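Local coordinates for protein dihydropteridine reductase (PDB 3ORF) that reduces quinonoid dihydropteridine with NADH or NADPH, probably supplying the tetrahydrobiopterin cofactor of aromatic amino acid hydroxylases, at residues D171-N176 with P231-L236; F221-S224 with D228-P231. All coordinates share one frame; numbering follows the deposited sequence.

Running from the N terminus, the chain enters 171-176 at the end of helix 156-172, crosses strand 184-190, and passes through helix 213-225 before arriving at the loop 226-235. Contact 2 (221-224 with 228-231) closes a short loop of three residues, where the chain folds back on the last turns of helix 213-225. Contact 1 (171-176 with 231-236) closes a loop of 54 residues; contact 2 begins inside that span and ends on Pro231, the first residue of 231-236, so the two overlap rather than nest. Their centres are about 14 Å apart. Together they join the connection into strand 236-242 to helix 213-225 at one end and, at the other, to the chain near the end of helix 156-172.

Contact 1 (D171-N176 with P231-L236); sequences DLASEN and PTNGSL
Ala173 meets Asn233 and Gly234 where the chain near the end of helix 156-172 passes a type II beta turn, Thr232 to Ser235, that leads into strand 236-242 of this short-chain dehydrogenase Rossmann fold. The Ala173 methyl carries the contact: CB lies 3.6 Å from Gly234 CA and 3.4 Å from Asn233 OD1. Asn233 lays its amide alongside Ala173, with CG 3.7 Å from Ala173 CB and ND2 3.2 Å from Ala173 O. The angle at ND2 is too poor for a hydrogen bond, and the touch is chiefly van der Waals. With CG anti to the backbone N (chi1 -166°), the amide is carried toward Ala173, while OD1 accepts a hydrogen bond from the backbone N of Ser185 in strand 184-190, which fixes the group.

Gly234 fits this place for two reasons. Its phi of 93° would jam a side chain against the preceding carbonyl O, and a CB would stand only 3.0 Å from the Ala173 methyl. Lys170 NZ, one turn back on the helix, bonds to Gly234 O, and Gly234 and Ser235 make backbone hydrogen bonds with Ser185 and Gly187, setting the turn beside the sheet. On the far side of 171-176, Asp171 OD2 bonds to Thr152 OG1 of the second subunit, so the helix end also belongs to the dimer interface. Within the turn, Thr232 O accepts twice from Ser235: from N at 2.9 Å and from OG at 2.8 Å, the hydroxyl tilted 20° from the carbonyl plane.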
loop_
_atom_site.group_PDB
_atom_site.type_symbol
_atom_site.label_atom_id
_atom_site.label_comp_id
_atom_site.label_asym_id
_atom_site.label_seq_id
_atom_site.Cartn_x
_atom_site.Cartn_y
_atom_site.Cartn_z
ATOM N N ASP A 171 12.029 3.824 0.399
ATOM C CA ASP A 171 12.687 3.027 1.414
ATOM C C ASP A 171 13.931 2.381 0.784
ATOM O O ASP A 171 14.947 2.259 1.432
ATOM C CB ASP A 171 11.765 1.902 1.974
ATOM C CG ASP A 171 10.889 2.369 3.176
ATOM O OD1 ASP A 171 10.831 3.611 3.482
ATOM O OD2 ASP A 171 10.188 1.493 3.781
ATOM N N LEU A 172 13.843 2.002 -0.486
ATOM C CA LEU A 172 14.961 1.357 -1.186
ATOM C C LEU A 172 16.076 2.332 -1.576
ATOM O O LEU A 172 17.144 1.892 -1.941
ATOM C CB LEU A 172 14.464 0.576 -2.416
ATOM C CG LEU A 172 13.554 -0.585 -2.088
ATOM C CD1 LEU A 172 13.025 -1.245 -3.328
ATOM C CD2 LEU A 172 14.317 -1.638 -1.233
ATOM N N ALA A 173 15.811 3.649 -1.543
ATOM C CA ALA A 173 16.871 4.683 -1.703
ATOM C C ALA A 173 17.783 4.786 -0.472
ATOM O O ALA A 173 18.839 5.354 -0.545
ATOM C CB ALA A 173 16.215 6.041 -1.910
ATOM N N SER A 174 17.335 4.348 0.688
ATOM C CA SER A 174 18.110 4.462 1.900
ATOM C C SER A 174 19.238 3.426 1.879
ATOM O O SER A 174 19.038 2.301 1.467
ATOM C CB SER A 174 17.215 4.135 3.105
ATOM O OG SER A 174 18.015 3.709 4.219
ATOM N N GLU A 175 20.392 3.788 2.410
ATOM C CA GLU A 175 21.525 2.831 2.461
ATOM C C GLU A 175 21.171 1.632 3.338
ATOM O O GLU A 175 21.849 0.640 3.275
ATOM C CB GLU A 175 22.817 3.498 3.048
ATOM C CG GLU A 175 23.102 4.982 2.530
ATOM C CD GLU A 175 24.380 5.646 3.156
ATOM O OE1 GLU A 175 25.531 5.423 2.681
ATOM O OE2 GLU A 175 24.233 6.397 4.132
ATOM N N ASN A 176 20.142 1.740 4.183
ATOM C CA ASN A 176 19.749 0.618 5.043
ATOM C C ASN A 176 18.621 -0.187 4.455
ATOM O O ASN A 176 18.188 -1.154 5.059
ATOM C CB ASN A 176 19.286 1.103 6.391
ATOM C CG ASN A 176 20.393 1.836 7.159
ATOM O OD1 ASN A 176 21.589 1.654 6.869
ATOM N ND2 ASN A 176 19.996 2.716 8.077
ATOM N N PRO A 231 18.404 10.945 -11.735
ATOM C CA PRO A 231 17.900 11.862 -10.688
ATOM C C PRO A 231 18.393 11.442 -9.302
ATOM O O PRO A 231 18.799 10.338 -9.095
ATOM C CB PRO A 231 16.369 11.653 -10.728
ATOM C CG PRO A 231 16.087 10.946 -12.047
ATOM C CD PRO A 231 17.344 10.240 -12.457
ATOM N N THR A 232 18.266 12.323 -8.330
ATOM C CA THR A 232 18.400 11.980 -6.928
ATOM C C THR A 232 17.791 10.624 -6.533
ATOM O O THR A 232 16.651 10.295 -6.860
ATOM C CB THR A 232 17.819 13.153 -6.005
ATOM O OG1 THR A 232 18.720 14.248 -6.118
ATOM C CG2 THR A 232 17.812 12.775 -4.540
ATOM N N ASN A 233 18.519 9.917 -5.684
ATOM C CA ASN A 233 18.133 8.575 -5.307
ATOM C C ASN A 233 16.795 8.700 -4.570
ATOM O O ASN A 233 16.642 9.533 -3.622
ATOM C CB ASN A 233 19.247 7.996 -4.375
ATOM C CG ASN A 233 19.136 6.473 -4.177
ATOM O OD1 ASN A 233 18.221 5.830 -4.681
ATOM N ND2 ASN A 233 20.072 5.893 -3.433
ATOM N N GLY A 234 15.825 7.905 -4.996
ATOM C CA GLY A 234 14.509 7.989 -4.417
ATOM C C GLY A 234 13.502 8.905 -5.099
ATOM O O GLY A 234 12.367 8.998 -4.588
ATOM N N SER A 235 13.896 9.662 -6.131
ATOM C CA SER A 235 12.908 10.554 -6.813
ATOM C C SER A 235 11.785 9.749 -7.428
ATOM O O SER A 235 11.996 8.650 -8.037
ATOM C CB SER A 235 13.566 11.274 -7.986
ATOM O OG SER A 235 14.595 12.084 -7.452
ATOM N N LEU A 236 10.601 10.313 -7.371
ATOM C CA LEU A 236 9.496 9.803 -8.189
ATOM C C LEU A 236 9.542 10.658 -9.429
ATOM O O LEU A 236 9.383 11.887 -9.335
ATOM C CB LEU A 236 8.178 10.079 -7.441
ATOM C CG LEU A 236 8.134 9.391 -6.088
ATOM C CD1 LEU A 236 6.753 9.615 -5.380
ATOM C CD2 LEU A 236 8.414 7.808 -6.206
#

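Contact 2 (F221-S224 with D228-P231); sequences FEWS and DSRP
Pro231 presses CD onto one face of the Trp223 indole, a CH-pi contact 3.7 Å from the centroid of the five-membered ring, where the 3-10 turn and loop after helix 213-225 fold back on it. Pro231 CD sits toward the rim of the ring, 3.4 Å from Trp223 NE1, and the two side chains cross at about a right angle. Trp223 CG is anti to the carbonyl carbon (chi1 -67°), which brings the indole round to the proline while the backbone O of Trp223 meets Arg230. There Arg230 NE gives a nearly straight hydrogen bond to Trp223 O (2.9 Å, 168°), with the oxygen in the guanidinium plane; NH2 adds a weak, long one at 3.4 Å. The arginine, extended from CG to NE, thus reaches a carbonyl in the last turns of the helix, and NH1 bonds to Gly137 O. A leucine in its place has no N-H to offer, and the loop would probably be less firmly tied to the helix, with the carbonyls of Trp223 and Gly137 losing these bonds.

The Glu222-Ser229 side is the more open one: Glu222 and Ser229 are partly exposed, whereas Trp223 and Pro231 are buried. Ser229 OG lies near the indole plane at its edge, 3.4 Å from Trp223 CD1, but its hydrogen bond is to Asn226 O. The Glu222 chain runs past this serine, its CG 3.6 Å from Ser229 OG, and its carboxylate makes a weak, long ion pair with Lys219.

The indole reaches inward over the Rossmann sheet, touching Leu139 of strand 138-143, Leu186 and Ile188 of strand 184-190, and Val237 of strand 236-242. Pro231 shares Leu186 and Val237 with it, so helix 213-225 and the following loop pack on the same strands.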
loop_
_atom_site.group_PDB
_atom_site.type_symbol
_atom_site.label_atom_id
_atom_site.label_comp_id
_atom_site.label_asym_id
_atom_site.label_seq_id
_atom_site.Cartn_x
_atom_site.Cartn_y
_atom_site.Cartn_z
ATOM N N PHE A 221 17.390 3.606 -20.592
ATOM C CA PHE A 221 18.689 3.362 -21.172
ATOM C C PHE A 221 19.683 4.472 -20.879
ATOM O O PHE A 221 20.799 4.176 -20.502
ATOM C CB PHE A 221 18.619 3.120 -22.677
ATOM C CG PHE A 221 19.954 2.637 -23.245
ATOM C CD1 PHE A 221 20.401 1.361 -22.974
ATOM C CD2 PHE A 221 20.712 3.464 -24.072
ATOM C CE1 PHE A 221 21.651 0.909 -23.535
ATOM C CE2 PHE A 221 21.932 3.046 -24.644
ATOM C CZ PHE A 221 22.417 1.780 -24.368
ATOM N N GLU A 222 19.286 5.734 -21.049
ATOM C CA GLU A 222 20.126 6.882 -20.646
ATOM C C GLU A 222 20.543 6.803 -19.164
ATOM O O GLU A 222 21.713 7.008 -18.848
ATOM C CB GLU A 222 19.453 8.230 -21.023
ATOM C CG GLU A 222 20.100 9.533 -20.469
ATOM C CD GLU A 222 19.202 10.830 -20.623
ATOM O OE1 GLU A 222 17.945 10.754 -20.777
ATOM O OE2 GLU A 222 19.775 11.951 -20.549
ATOM N N TRP A 223 19.626 6.472 -18.259
ATOM C CA TRP A 223 20.008 6.359 -16.864
ATOM C C TRP A 223 20.913 5.149 -16.618
ATOM O O TRP A 223 21.724 5.188 -15.746
ATOM C CB TRP A 223 18.796 6.245 -15.931
ATOM C CG TRP A 223 17.872 7.476 -15.806
ATOM C CD1 TRP A 223 18.171 8.794 -15.998
ATOM C CD2 TRP A 223 16.477 7.433 -15.440
ATOM N NE1 TRP A 223 17.038 9.579 -15.776
ATOM C CE2 TRP A 223 16.002 8.765 -15.415
ATOM C CE3 TRP A 223 15.597 6.386 -15.090
ATOM C CZ2 TRP A 223 14.683 9.074 -15.115
ATOM C CZ3 TRP A 223 14.259 6.709 -14.767
ATOM C CH2 TRP A 223 13.826 8.028 -14.798
ATOM N N SER A 224 20.713 4.068 -17.367
ATOM C CA SER A 224 21.532 2.835 -17.246
ATOM C C SER A 224 23.016 2.970 -17.657
ATOM O O SER A 224 23.847 2.253 -17.119
ATOM C CB SER A 224 20.917 1.741 -18.085
ATOM O OG SER A 224 19.663 1.482 -17.516
ATOM N N ASP A 228 25.529 9.922 -14.370
ATOM C CA ASP A 228 25.387 11.355 -14.060
ATOM C C ASP A 228 24.016 11.896 -14.391
ATOM O O ASP A 228 23.654 12.951 -13.938
ATOM C CB ASP A 228 26.342 12.187 -14.912
ATOM C CG ASP A 228 27.778 12.319 -14.315
ATOM O OD1 ASP A 228 28.465 13.225 -14.869
ATOM O OD2 ASP A 228 28.238 11.552 -13.398
ATOM N N SER A 229 23.284 11.229 -15.274
ATOM C CA SER A 229 22.041 11.792 -15.721
ATOM C C SER A 229 20.956 11.323 -14.747
ATOM O O SER A 229 19.817 11.700 -14.892
ATOM C CB SER A 229 21.696 11.315 -17.164
ATOM O OG SER A 229 21.165 9.988 -17.095
ATOM N N ARG A 230 21.307 10.459 -13.804
ATOM C CA ARG A 230 20.340 9.935 -12.845
ATOM C C ARG A 230 19.741 10.961 -11.891
ATOM O O ARG A 230 20.445 11.787 -11.299
ATOM C CB ARG A 230 20.949 8.802 -12.020
ATOM C CG ARG A 230 21.000 7.474 -12.771
ATOM C CD ARG A 230 21.914 6.426 -11.987
ATOM N NE ARG A 230 22.226 5.290 -12.851
ATOM C CZ ARG A 230 22.759 4.116 -12.461
ATOM N NH1 ARG A 230 23.061 3.838 -11.213
ATOM N NH2 ARG A 230 22.999 3.197 -13.354
ATOM N N PRO A 231 18.404 10.945 -11.735
ATOM C CA PRO A 231 17.900 11.862 -10.688
ATOM C C PRO A 231 18.393 11.442 -9.302
ATOM O O PRO A 231 18.799 10.338 -9.095
ATOM C CB PRO A 231 16.369 11.653 -10.728
ATOM C CG PRO A 231 16.087 10.946 -12.047
ATOM C CD PRO A 231 17.344 10.240 -12.457
#